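Local coordinates for regulatory protein, TetR family (Rhodobacter sphaeroides 2.4.1, PDB 3BRU) that represses transcription of its own operon as a TetR-family regulator, probably by binding two operator sequences in the promoter, at residues E116-G127 and A196-H206; W155-R164 and P178-W186. All coordinates share one frame; numbering follows the deposited sequence.

Helix 178-199 takes part in both contacts, at its opposite ends, and so illustrates how one long helix of the all-helical TetR C-terminal domain can serve several neighbours. It supplies its first turns to interaction 2, where it packs on helix 143-167, and its last turn to interaction 1, where the chain bends into helix 203-212 and meets the end of helix 104-120. The centres of the two contacts lie 23 Å apart and their nearest atoms about 8 Å, so they do not touch. Both reach the second subunit: Pro204 of interaction 1 packs on Glu183 of the other chain, and Glu183 belongs to interaction 2.

Interaction 1. Residues E116-G127 and A196-H206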
loop_
_atom_site.group_PDB
_atom_site.type_symbol
_atom_site.label_atom_id
_atom_site.label_comp_id
_atom_site.label_asym_id
_atom_site.label_seq_id
_atom_site.Cartn_x
_atom_site.Cartn_y
_atom_site.Cartn_z
ATOM N N GLU A 116 -12.275 -6.115 8.776
ATOM C CA GLU A 116 -11.367 -6.898 9.629
ATOM C C GLU A 116 -11.839 -8.347 9.867
ATOM O O GLU A 116 -11.034 -9.296 9.829
ATOM C CB GLU A 116 -11.174 -6.196 10.960
ATOM C CG GLU A 116 -10.274 -6.965 11.950
ATOM C CD GLU A 116 -10.058 -6.215 13.277
ATOM O OE1 GLU A 116 -10.355 -4.970 13.336
ATOM O OE2 GLU A 116 -9.614 -6.883 14.267
ATOM N N GLU A 117 -13.140 -8.511 10.124
ATOM C CA GLU A 117 -13.738 -9.837 10.268
ATOM C C GLU A 117 -13.556 -10.691 9.024
ATOM O O GLU A 117 -13.262 -11.893 9.124
ATOM C CB GLU A 117 -15.223 -9.740 10.637
ATOM C CG GLU A 117 -15.440 -9.310 12.096
ATOM C CD GLU A 117 -16.862 -8.777 12.395
ATOM O OE1 GLU A 117 -17.698 -8.679 11.458
ATOM O OE2 GLU A 117 -17.141 -8.478 13.595
ATOM N N GLY A 118 -13.737 -10.071 7.856
ATOM C CA GLY A 118 -13.480 -10.721 6.594
ATOM C C GLY A 118 -12.034 -11.155 6.493
ATOM O O GLY A 118 -11.759 -12.298 6.182
HETATM N N MSE A 119 -11.099 -10.243 6.758
HETATM C CA MSE A 119 -9.663 -10.571 6.697
HETATM C C MSE A 119 -9.248 -11.657 7.695
HETATM O O MSE A 119 -8.374 -12.475 7.387
HETATM C CB MSE A 119 -8.788 -9.342 6.909
HETATM C CG MSE A 119 -8.713 -8.340 5.768
HETATM SE SE MSE A 119 -7.249 -7.092 6.250
HETATM C CE MSE A 119 -5.654 -8.280 5.961
ATOM N N ALA A 120 -9.850 -11.639 8.885
ATOM C CA ALA A 120 -9.567 -12.611 9.956
ATOM C C ALA A 120 -9.911 -14.078 9.598
ATOM O O ALA A 120 -9.319 -15.004 10.168
ATOM C CB ALA A 120 -10.288 -12.196 11.251
ATOM N N ARG A 121 -10.850 -14.271 8.655
ATOM C CA ARG A 121 -11.290 -15.592 8.199
ATOM C C ARG A 121 -10.184 -16.386 7.536
ATOM O O ARG A 121 -10.211 -17.623 7.544
ATOM C CB ARG A 121 -12.369 -15.445 7.135
ATOM C CG ARG A 121 -13.701 -15.254 7.621
ATOM C CD ARG A 121 -14.684 -15.177 6.472
ATOM N NE ARG A 121 -15.718 -14.218 6.846
ATOM C CZ ARG A 121 -16.272 -13.353 6.016
ATOM N NH1 ARG A 121 -15.931 -13.360 4.740
ATOM N NH2 ARG A 121 -17.160 -12.478 6.469
ATOM N N HIS A 122 -9.261 -15.677 6.882
ATOM C CA HIS A 122 -8.190 -16.333 6.176
ATOM C C HIS A 122 -6.860 -15.952 6.759
ATOM O O HIS A 122 -5.898 -15.789 6.034
ATOM C CB HIS A 122 -8.248 -16.019 4.671
ATOM C CG HIS A 122 -9.583 -16.300 4.059
ATOM N ND1 HIS A 122 -10.060 -17.587 3.862
ATOM C CD2 HIS A 122 -10.577 -15.462 3.663
ATOM C CE1 HIS A 122 -11.285 -17.529 3.360
ATOM N NE2 HIS A 122 -11.618 -16.252 3.221
ATOM N N GLY A 123 -6.812 -15.831 8.074
ATOM C CA GLY A 123 -5.602 -15.459 8.808
ATOM C C GLY A 123 -4.859 -14.183 8.398
ATOM O O GLY A 123 -3.648 -14.120 8.584
ATOM N N PHE A 124 -5.559 -13.179 7.848
ATOM C CA PHE A 124 -4.914 -11.944 7.322
ATOM C C PHE A 124 -3.971 -12.170 6.147
ATOM O O PHE A 124 -3.134 -11.329 5.878
ATOM C CB PHE A 124 -4.244 -11.115 8.431
ATOM C CG PHE A 124 -5.215 -10.694 9.494
ATOM C CD1 PHE A 124 -5.948 -9.520 9.354
ATOM C CD2 PHE A 124 -5.464 -11.514 10.587
ATOM C CE1 PHE A 124 -6.908 -9.164 10.294
ATOM C CE2 PHE A 124 -6.416 -11.165 11.536
ATOM C CZ PHE A 124 -7.137 -9.975 11.374
ATOM N N ARG A 125 -4.128 -13.287 5.440
ATOM C CA ARG A 125 -3.325 -13.610 4.266
ATOM C C ARG A 125 -3.884 -12.951 2.988
ATOM O O ARG A 125 -3.202 -12.883 1.973
ATOM C CB ARG A 125 -3.253 -15.129 4.091
ATOM C CG ARG A 125 -2.368 -15.829 5.129
ATOM C CD ARG A 125 -2.298 -17.346 4.891
ATOM N NE ARG A 125 -3.650 -17.946 4.932
ATOM C CZ ARG A 125 -4.222 -18.569 5.975
ATOM N NH1 ARG A 125 -3.585 -18.745 7.140
ATOM N NH2 ARG A 125 -5.465 -19.025 5.838
ATOM N N ARG A 126 -5.120 -12.457 3.050
ATOM C CA ARG A 126 -5.762 -11.870 1.892
ATOM C C ARG A 126 -6.114 -10.417 2.123
ATOM O O ARG A 126 -6.792 -10.048 3.107
ATOM C CB ARG A 126 -7.023 -12.640 1.526
ATOM C CG ARG A 126 -6.776 -14.050 1.008
ATOM C CD ARG A 126 -8.107 -14.687 0.572
ATOM N NE ARG A 126 -7.893 -16.113 0.372
ATOM C CZ ARG A 126 -8.871 -17.010 0.334
ATOM N NH1 ARG A 126 -10.134 -16.620 0.474
ATOM N NH2 ARG A 126 -8.584 -18.296 0.166
ATOM N N GLY A 127 -5.665 -9.587 1.193
ATOM C CA GLY A 127 -5.865 -8.161 1.306
ATOM C C GLY A 127 -6.859 -7.634 0.307
ATOM O O GLY A 127 -7.777 -8.344 -0.140
ATOM N N ALA A 196 -1.398 -5.101 7.759
ATOM C CA ALA A 196 -2.082 -6.248 8.381
ATOM C C ALA A 196 -1.746 -7.562 7.664
ATOM O O ALA A 196 -1.517 -8.570 8.298
ATOM C CB ALA A 196 -3.609 -6.032 8.466
ATOM N N LYS A 197 -1.700 -7.536 6.347
ATOM C CA LYS A 197 -1.274 -8.710 5.550
ATOM C C LYS A 197 0.236 -9.087 5.669
ATOM O O LYS A 197 0.586 -10.258 5.725
ATOM C CB LYS A 197 -1.707 -8.500 4.096
ATOM C CG LYS A 197 -1.359 -9.632 3.187
ATOM C CD LYS A 197 -2.283 -9.648 1.979
ATOM C CE LYS A 197 -2.313 -8.287 1.218
ATOM N NZ LYS A 197 -1.008 -7.896 0.658
ATOM N N LEU A 198 1.110 -8.088 5.714
ATOM C CA LEU A 198 2.500 -8.270 6.096
ATOM C C LEU A 198 2.719 -8.831 7.534
ATOM O O LEU A 198 3.517 -9.743 7.732
ATOM C CB LEU A 198 3.275 -6.950 5.915
ATOM C CG LEU A 198 4.711 -6.957 6.415
ATOM C CD1 LEU A 198 5.545 -7.909 5.604
ATOM C CD2 LEU A 198 5.335 -5.598 6.353
ATOM N N GLU A 199 2.057 -8.261 8.535
ATOM C CA GLU A 199 2.261 -8.694 9.921
ATOM C C GLU A 199 1.407 -9.898 10.335
ATOM O O GLU A 199 1.651 -10.495 11.387
ATOM C CB GLU A 199 2.051 -7.520 10.893
ATOM C CG GLU A 199 3.172 -6.485 10.752
ATOM C CD GLU A 199 2.939 -5.180 11.502
ATOM O OE1 GLU A 199 2.506 -5.230 12.693
ATOM O OE2 GLU A 199 3.197 -4.100 10.873
ATOM N N LEU A 200 0.434 -10.248 9.491
ATOM C CA LEU A 200 -0.531 -11.327 9.748
ATOM C C LEU A 200 -1.284 -11.132 11.052
ATOM O O LEU A 200 -1.366 -12.065 11.839
ATOM C CB LEU A 200 0.143 -12.715 9.698
ATOM C CG LEU A 200 0.788 -13.018 8.348
ATOM C CD1 LEU A 200 1.617 -14.299 8.392
ATOM C CD2 LEU A 200 -0.297 -13.082 7.251
ATOM N N ARG A 201 -1.786 -9.914 11.274
ATOM C CA ARG A 201 -2.527 -9.559 12.483
ATOM C C ARG A 201 -3.319 -8.247 12.293
ATOM O O ARG A 201 -2.997 -7.441 11.411
ATOM C CB ARG A 201 -1.569 -9.418 13.664
ATOM C CG ARG A 201 -0.609 -8.241 13.541
ATOM C CD ARG A 201 0.476 -8.346 14.577
ATOM N NE ARG A 201 1.296 -7.144 14.592
ATOM C CZ ARG A 201 2.078 -6.779 15.604
ATOM N NH1 ARG A 201 2.148 -7.532 16.704
ATOM N NH2 ARG A 201 2.778 -5.652 15.514
ATOM N N PRO A 202 -4.360 -8.012 13.124
ATOM C CA PRO A 202 -5.172 -6.802 12.883
ATOM C C PRO A 202 -4.612 -5.499 13.469
ATOM O O PRO A 202 -5.167 -4.444 13.223
ATOM C CB PRO A 202 -6.509 -7.163 13.527
ATOM C CG PRO A 202 -6.133 -8.020 14.689
ATOM C CD PRO A 202 -4.883 -8.798 14.261
ATOM N N ASP A 203 -3.499 -5.560 14.190
ATOM C CA ASP A 203 -2.954 -4.398 14.896
ATOM C C ASP A 203 -2.826 -3.114 14.071
ATOM O O ASP A 203 -3.180 -2.060 14.582
ATOM C CB ASP A 203 -1.607 -4.740 15.533
ATOM C CG ASP A 203 -1.673 -6.018 16.372
ATOM O OD1 ASP A 203 -2.418 -6.959 15.981
ATOM O OD2 ASP A 203 -0.966 -6.082 17.420
ATOM N N PRO A 204 -2.282 -3.195 12.824
ATOM C CA PRO A 204 -2.190 -1.974 12.000
ATOM C C PRO A 204 -3.545 -1.376 11.635
ATOM O O PRO A 204 -3.628 -0.163 11.414
ATOM C CB PRO A 204 -1.453 -2.448 10.742
ATOM C CG PRO A 204 -0.768 -3.716 11.151
ATOM C CD PRO A 204 -1.695 -4.358 12.118
ATOM N N LEU A 205 -4.585 -2.216 11.573
ATOM C CA LEU A 205 -5.920 -1.754 11.355
ATOM C C LEU A 205 -6.379 -0.914 12.527
ATOM O O LEU A 205 -6.943 0.164 12.311
ATOM C CB LEU A 205 -6.887 -2.934 11.148
ATOM C CG LEU A 205 -6.555 -3.901 10.008
ATOM C CD1 LEU A 205 -7.636 -4.995 9.927
ATOM C CD2 LEU A 205 -6.406 -3.142 8.681
ATOM N N HIS A 206 -6.140 -1.392 13.757
ATOM C CA HIS A 206 -6.630 -0.714 14.945
ATOM C C HIS A 206 -5.851 0.580 15.135
ATOM O O HIS A 206 -6.393 1.628 15.517
ATOM C CB HIS A 206 -6.466 -1.583 16.197
ATOM C CG HIS A 206 -7.130 -2.929 16.115
ATOM N ND1 HIS A 206 -6.721 -4.005 16.882
ATOM C CD2 HIS A 206 -8.174 -3.372 15.376
ATOM C CE1 HIS A 206 -7.496 -5.045 16.629
ATOM N NE2 HIS A 206 -8.368 -4.694 15.702
#
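Phe124 and Pro202 form the dense centre of this contact, the proline CB lying 3.6 Å from Phe124 CZ. The ring is flanked on both faces: Ala120 CA of its own segment lies over one, toward the rim, while the backbone from Arg201 to Pro202 lies over the other. Leu205 CD1 comes to the ring edge, near its plane. With chi1 at -59° Phe124 CG stands opposite its own carbonyl carbon, which turns the ring back against the Met119-Ala120 backbone. The extended Glu116 side chain belongs to the packed part too, running past Leu205 CD1 and Pro202 CB to the more peripheral His206, whose NE2 donates to OE2 (2.9 Å, 152° at the hydrogen); the oxygen is met on its syn side, with NE2 27° out of the carboxylate plane. Helix 104-120 closes in a Schellman motif, with Gly123 at positive phi as the C-prime residue and Phe124 N bonded to Met119 O at 2.9 Å. The bend between helices 178-199 and 203-212 is thus packed against the end of a third helix of the TetR C-terminal domain. Met119, present as selenomethionine, adds its methyl CE, 3.9 Å from Ala196 CB, and Phe124 O receives a CA-H...O contact from Lys197 CA at 3.2 Å. Toward solvent the fit is looser: Arg125 is exposed, and its side chain meets Leu200 CD2 with CG, 4.0 Å away.

Interaction 2. Residues W155-R164 and P178-W186; sequences WQRRTAQLFR and PDALAEAFW
Pro178 opens helix 178-199 against Phe163, its CB 3.7 Å from Phe163 CB, while its CG meets Arg164 CG. This is knobs-into-holes packing within the TetR C-terminal domain: the N-to-C directions of the two helical segments differ by 129°, with axes 8.1 Å apart at their closest. Asp179, though its CB points away, brings OD1 to 3.4 Å from Ala160 CB; Arg164 NH1 is near, though beyond salt-bridge distance. Leu181 lays CD2 over the centre of one face of the Phe163 ring in a CH-pi contact. Next comes the knob, Ala182, whose methyl sits among Gln156, Thr159, Ala160 and Phe163, 3.8 Å from Ala160 CB. Glu183 CG touches Gln156 OE1, but both polar ends bond to the second subunit, Gln156 to Arg195 and Glu183 to Ser207 of that chain. At Trp186 the indole receives Trp155 CB over one face, 4.0 Å from the centroid of its six-membered ring, and the two six-membered rings meet obliquely with planes 38° apart. A leucine here would probably leave Thr159 OG1 without its donor and open a gap beside Trp155. Thr159 holds OG1 opposite its carbonyl carbon, beside the backbone N (chi1 -52°), where it accepts an almost straight 2.8 Å bond from Trp186 NE1 in the indole plane and donates to Trp155 O, one turn back, at 2.6 Å.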
loop_
_atom_site.group_PDB
_atom_site.type_symbol
_atom_site.label_atom_id
_atom_site.label_comp_id
_atom_site.label_asym_id
_atom_site.label_seq_id
_atom_site.Cartn_x
_atom_site.Cartn_y
_atom_site.Cartn_z
ATOM N N TRP A 155 -15.205 4.559 -4.123
ATOM C CA TRP A 155 -15.171 4.386 -2.694
ATOM C C TRP A 155 -15.070 5.727 -1.963
ATOM O O TRP A 155 -15.775 5.950 -0.945
ATOM C CB TRP A 155 -14.031 3.476 -2.323
ATOM C CG TRP A 155 -14.160 2.071 -2.857
ATOM C CD1 TRP A 155 -15.287 1.466 -3.391
ATOM C CD2 TRP A 155 -13.131 1.076 -2.877
ATOM N NE1 TRP A 155 -15.000 0.166 -3.757
ATOM C CE2 TRP A 155 -13.692 -0.103 -3.447
ATOM C CE3 TRP A 155 -11.778 1.061 -2.466
ATOM C CZ2 TRP A 155 -12.942 -1.275 -3.632
ATOM C CZ3 TRP A 155 -11.033 -0.112 -2.639
ATOM C CH2 TRP A 155 -11.617 -1.262 -3.215
ATOM N N GLN A 156 -14.201 6.607 -2.475
ATOM C CA GLN A 156 -13.997 7.946 -1.943
ATOM C C GLN A 156 -15.243 8.825 -2.037
ATOM O O GLN A 156 -15.561 9.526 -1.097
ATOM C CB GLN A 156 -12.813 8.624 -2.666
ATOM C CG GLN A 156 -11.453 8.148 -2.191
ATOM C CD GLN A 156 -10.274 8.680 -3.013
ATOM O OE1 GLN A 156 -9.159 8.180 -2.870
ATOM N NE2 GLN A 156 -10.515 9.671 -3.886
ATOM N N ARG A 157 -15.946 8.778 -3.158
ATOM C CA ARG A 157 -17.214 9.514 -3.319
ATOM C C ARG A 157 -18.293 9.052 -2.325
ATOM O O ARG A 157 -19.088 9.863 -1.824
ATOM C CB ARG A 157 -17.772 9.308 -4.724
ATOM C CG ARG A 157 -17.615 10.456 -5.629
ATOM C CD ARG A 157 -18.280 10.186 -7.011
ATOM N NE ARG A 157 -17.423 9.361 -7.868
ATOM C CZ ARG A 157 -17.722 8.125 -8.267
ATOM N NH1 ARG A 157 -18.892 7.538 -7.929
ATOM N NH2 ARG A 157 -16.840 7.474 -9.012
ATOM N N ARG A 158 -18.355 7.750 -2.060
ATOM C CA ARG A 158 -19.360 7.245 -1.118
ATOM C C ARG A 158 -19.029 7.711 0.305
ATOM O O ARG A 158 -19.915 8.064 1.073
ATOM C CB ARG A 158 -19.460 5.722 -1.180
ATOM C CG ARG A 158 -19.965 5.212 -2.512
ATOM C CD ARG A 158 -20.193 3.700 -2.445
ATOM N NE ARG A 158 -21.337 3.366 -1.596
ATOM C CZ ARG A 158 -21.915 2.162 -1.521
ATOM N NH1 ARG A 158 -21.458 1.132 -2.244
ATOM N NH2 ARG A 158 -22.969 2.000 -0.729
ATOM N N THR A 159 -17.732 7.740 0.611
ATOM C CA THR A 159 -17.206 8.093 1.923
ATOM C C THR A 159 -17.339 9.594 2.220
ATOM O O THR A 159 -17.712 9.952 3.330
ATOM C CB THR A 159 -15.760 7.590 2.049
ATOM O OG1 THR A 159 -15.760 6.209 1.692
ATOM C CG2 THR A 159 -15.199 7.731 3.458
ATOM N N ALA A 160 -17.055 10.447 1.237
ATOM C CA ALA A 160 -17.273 11.889 1.363
ATOM C C ALA A 160 -18.741 12.193 1.619
ATOM O O ALA A 160 -19.066 13.050 2.427
ATOM C CB ALA A 160 -16.799 12.605 0.142
ATOM N N GLN A 161 -19.626 11.473 0.949
ATOM C CA GLN A 161 -21.065 11.644 1.174
ATOM C C GLN A 161 -21.405 11.277 2.630
ATOM O O GLN A 161 -22.131 12.000 3.289
ATOM C CB GLN A 161 -21.865 10.828 0.179
ATOM C CG GLN A 161 -23.370 11.006 0.278
ATOM C CD GLN A 161 -24.133 9.808 -0.318
ATOM O OE1 GLN A 161 -23.540 8.923 -0.972
ATOM N NE2 GLN A 161 -25.451 9.769 -0.089
ATOM N N LEU A 162 -20.811 10.189 3.134
ATOM C CA LEU A 162 -20.917 9.807 4.537
ATOM C C LEU A 162 -20.470 10.942 5.454
ATOM O O LEU A 162 -21.196 11.302 6.404
ATOM C CB LEU A 162 -20.083 8.557 4.815
ATOM C CG LEU A 162 -20.263 7.891 6.180
ATOM C CD1 LEU A 162 -21.748 7.803 6.504
ATOM C CD2 LEU A 162 -19.666 6.478 6.192
ATOM N N PHE A 163 -19.282 11.493 5.154
ATOM C CA PHE A 163 -18.736 12.636 5.879
ATOM C C PHE A 163 -19.614 13.900 5.786
ATOM O O PHE A 163 -19.700 14.626 6.764
ATOM C CB PHE A 163 -17.272 12.956 5.493
ATOM C CG PHE A 163 -16.280 11.871 5.854
ATOM C CD1 PHE A 163 -16.445 11.083 6.995
ATOM C CD2 PHE A 163 -15.148 11.649 5.065
ATOM C CE1 PHE A 163 -15.506 10.061 7.316
ATOM C CE2 PHE A 163 -14.212 10.656 5.395
ATOM C CZ PHE A 163 -14.392 9.854 6.518
ATOM N N ARG A 164 -20.232 14.186 4.635
ATOM C CA ARG A 164 -21.185 15.308 4.557
ATOM C C ARG A 164 -22.382 15.103 5.472
ATOM O O ARG A 164 -22.855 16.047 6.082
ATOM C CB ARG A 164 -21.667 15.568 3.135
ATOM C CG ARG A 164 -20.727 16.412 2.343
ATOM C CD ARG A 164 -21.331 16.902 1.018
ATOM N NE ARG A 164 -21.605 15.766 0.138
ATOM C CZ ARG A 164 -20.706 15.161 -0.637
ATOM N NH1 ARG A 164 -19.440 15.618 -0.687
ATOM N NH2 ARG A 164 -21.090 14.100 -1.355
ATOM N N PRO A 178 -14.933 17.278 3.584
ATOM C CA PRO A 178 -15.338 15.856 3.468
ATOM C C PRO A 178 -14.618 15.098 2.350
ATOM O O PRO A 178 -14.297 13.920 2.528
ATOM C CB PRO A 178 -16.860 15.905 3.252
ATOM C CG PRO A 178 -17.208 17.320 2.973
ATOM C CD PRO A 178 -16.089 18.199 3.481
ATOM N N ASP A 179 -14.322 15.754 1.232
ATOM C CA ASP A 179 -13.617 15.070 0.139
ATOM C C ASP A 179 -12.157 14.736 0.468
ATOM O O ASP A 179 -11.669 13.656 0.094
ATOM C CB ASP A 179 -13.652 15.903 -1.132
ATOM C CG ASP A 179 -15.033 16.010 -1.709
ATOM O OD1 ASP A 179 -15.641 14.937 -2.002
ATOM O OD2 ASP A 179 -15.497 17.170 -1.878
ATOM N N ALA A 180 -11.470 15.682 1.122
ATOM C CA ALA A 180 -10.062 15.525 1.541
ATOM C C ALA A 180 -9.927 14.442 2.606
ATOM O O ALA A 180 -9.028 13.587 2.585
ATOM C CB ALA A 180 -9.480 16.881 2.054
ATOM N N LEU A 181 -10.863 14.462 3.529
ATOM C CA LEU A 181 -10.892 13.445 4.571
ATOM C C LEU A 181 -11.204 12.036 3.996
ATOM O O LEU A 181 -10.550 11.044 4.359
ATOM C CB LEU A 181 -11.882 13.870 5.637
ATOM C CG LEU A 181 -11.571 13.301 7.013
ATOM C CD1 LEU A 181 -10.210 13.761 7.484
ATOM C CD2 LEU A 181 -12.687 13.711 7.958
ATOM N N ALA A 182 -12.133 11.967 3.044
ATOM C CA ALA A 182 -12.454 10.700 2.369
ATOM C C ALA A 182 -11.231 10.141 1.640
ATOM O O ALA A 182 -11.014 8.939 1.641
ATOM C CB ALA A 182 -13.626 10.874 1.397
ATOM N N GLU A 183 -10.448 11.031 1.001
ATOM C CA GLU A 183 -9.279 10.621 0.301
ATOM C C GLU A 183 -8.226 10.181 1.304
ATOM O O GLU A 183 -7.592 9.143 1.110
ATOM C CB GLU A 183 -8.737 11.723 -0.618
ATOM C CG GLU A 183 -7.565 11.198 -1.455
ATOM C CD GLU A 183 -6.944 12.229 -2.372
ATOM O OE1 GLU A 183 -7.277 13.431 -2.234
ATOM O OE2 GLU A 183 -6.104 11.841 -3.219
ATOM N N ALA A 184 -8.019 10.959 2.363
ATOM C CA ALA A 184 -7.068 10.536 3.384
ATOM C C ALA A 184 -7.473 9.204 4.033
ATOM O O ALA A 184 -6.602 8.369 4.217
ATOM C CB ALA A 184 -6.845 11.602 4.426
ATOM N N PHE A 185 -8.773 8.983 4.333
ATOM C CA PHE A 185 -9.240 7.659 4.797
ATOM C C PHE A 185 -8.811 6.493 3.876
ATOM O O PHE A 185 -8.254 5.510 4.360
ATOM C CB PHE A 185 -10.769 7.573 5.028
ATOM C CG PHE A 185 -11.219 6.213 5.542
ATOM C CD1 PHE A 185 -11.193 5.931 6.902
ATOM C CD2 PHE A 185 -11.574 5.192 4.669
ATOM C CE1 PHE A 185 -11.565 4.658 7.388
ATOM C CE2 PHE A 185 -11.929 3.916 5.142
ATOM C CZ PHE A 185 -11.931 3.655 6.512
ATOM N N TRP A 186 -9.079 6.595 2.574
ATOM C CA TRP A 186 -8.760 5.497 1.648
ATOM C C TRP A 186 -7.259 5.292 1.393
ATOM O O TRP A 186 -6.801 4.129 1.240
ATOM C CB TRP A 186 -9.605 5.569 0.349
ATOM C CG TRP A 186 -11.018 5.118 0.669
ATOM C CD1 TRP A 186 -12.089 5.916 0.926
ATOM C CD2 TRP A 186 -11.459 3.764 0.877
ATOM N NE1 TRP A 186 -13.190 5.141 1.275
ATOM C CE2 TRP A 186 -12.824 3.820 1.252
ATOM C CE3 TRP A 186 -10.828 2.504 0.780
ATOM C CZ2 TRP A 186 -13.587 2.666 1.497
ATOM C CZ3 TRP A 186 -11.578 1.356 1.050
ATOM C CH2 TRP A 186 -12.943 1.451 1.398
#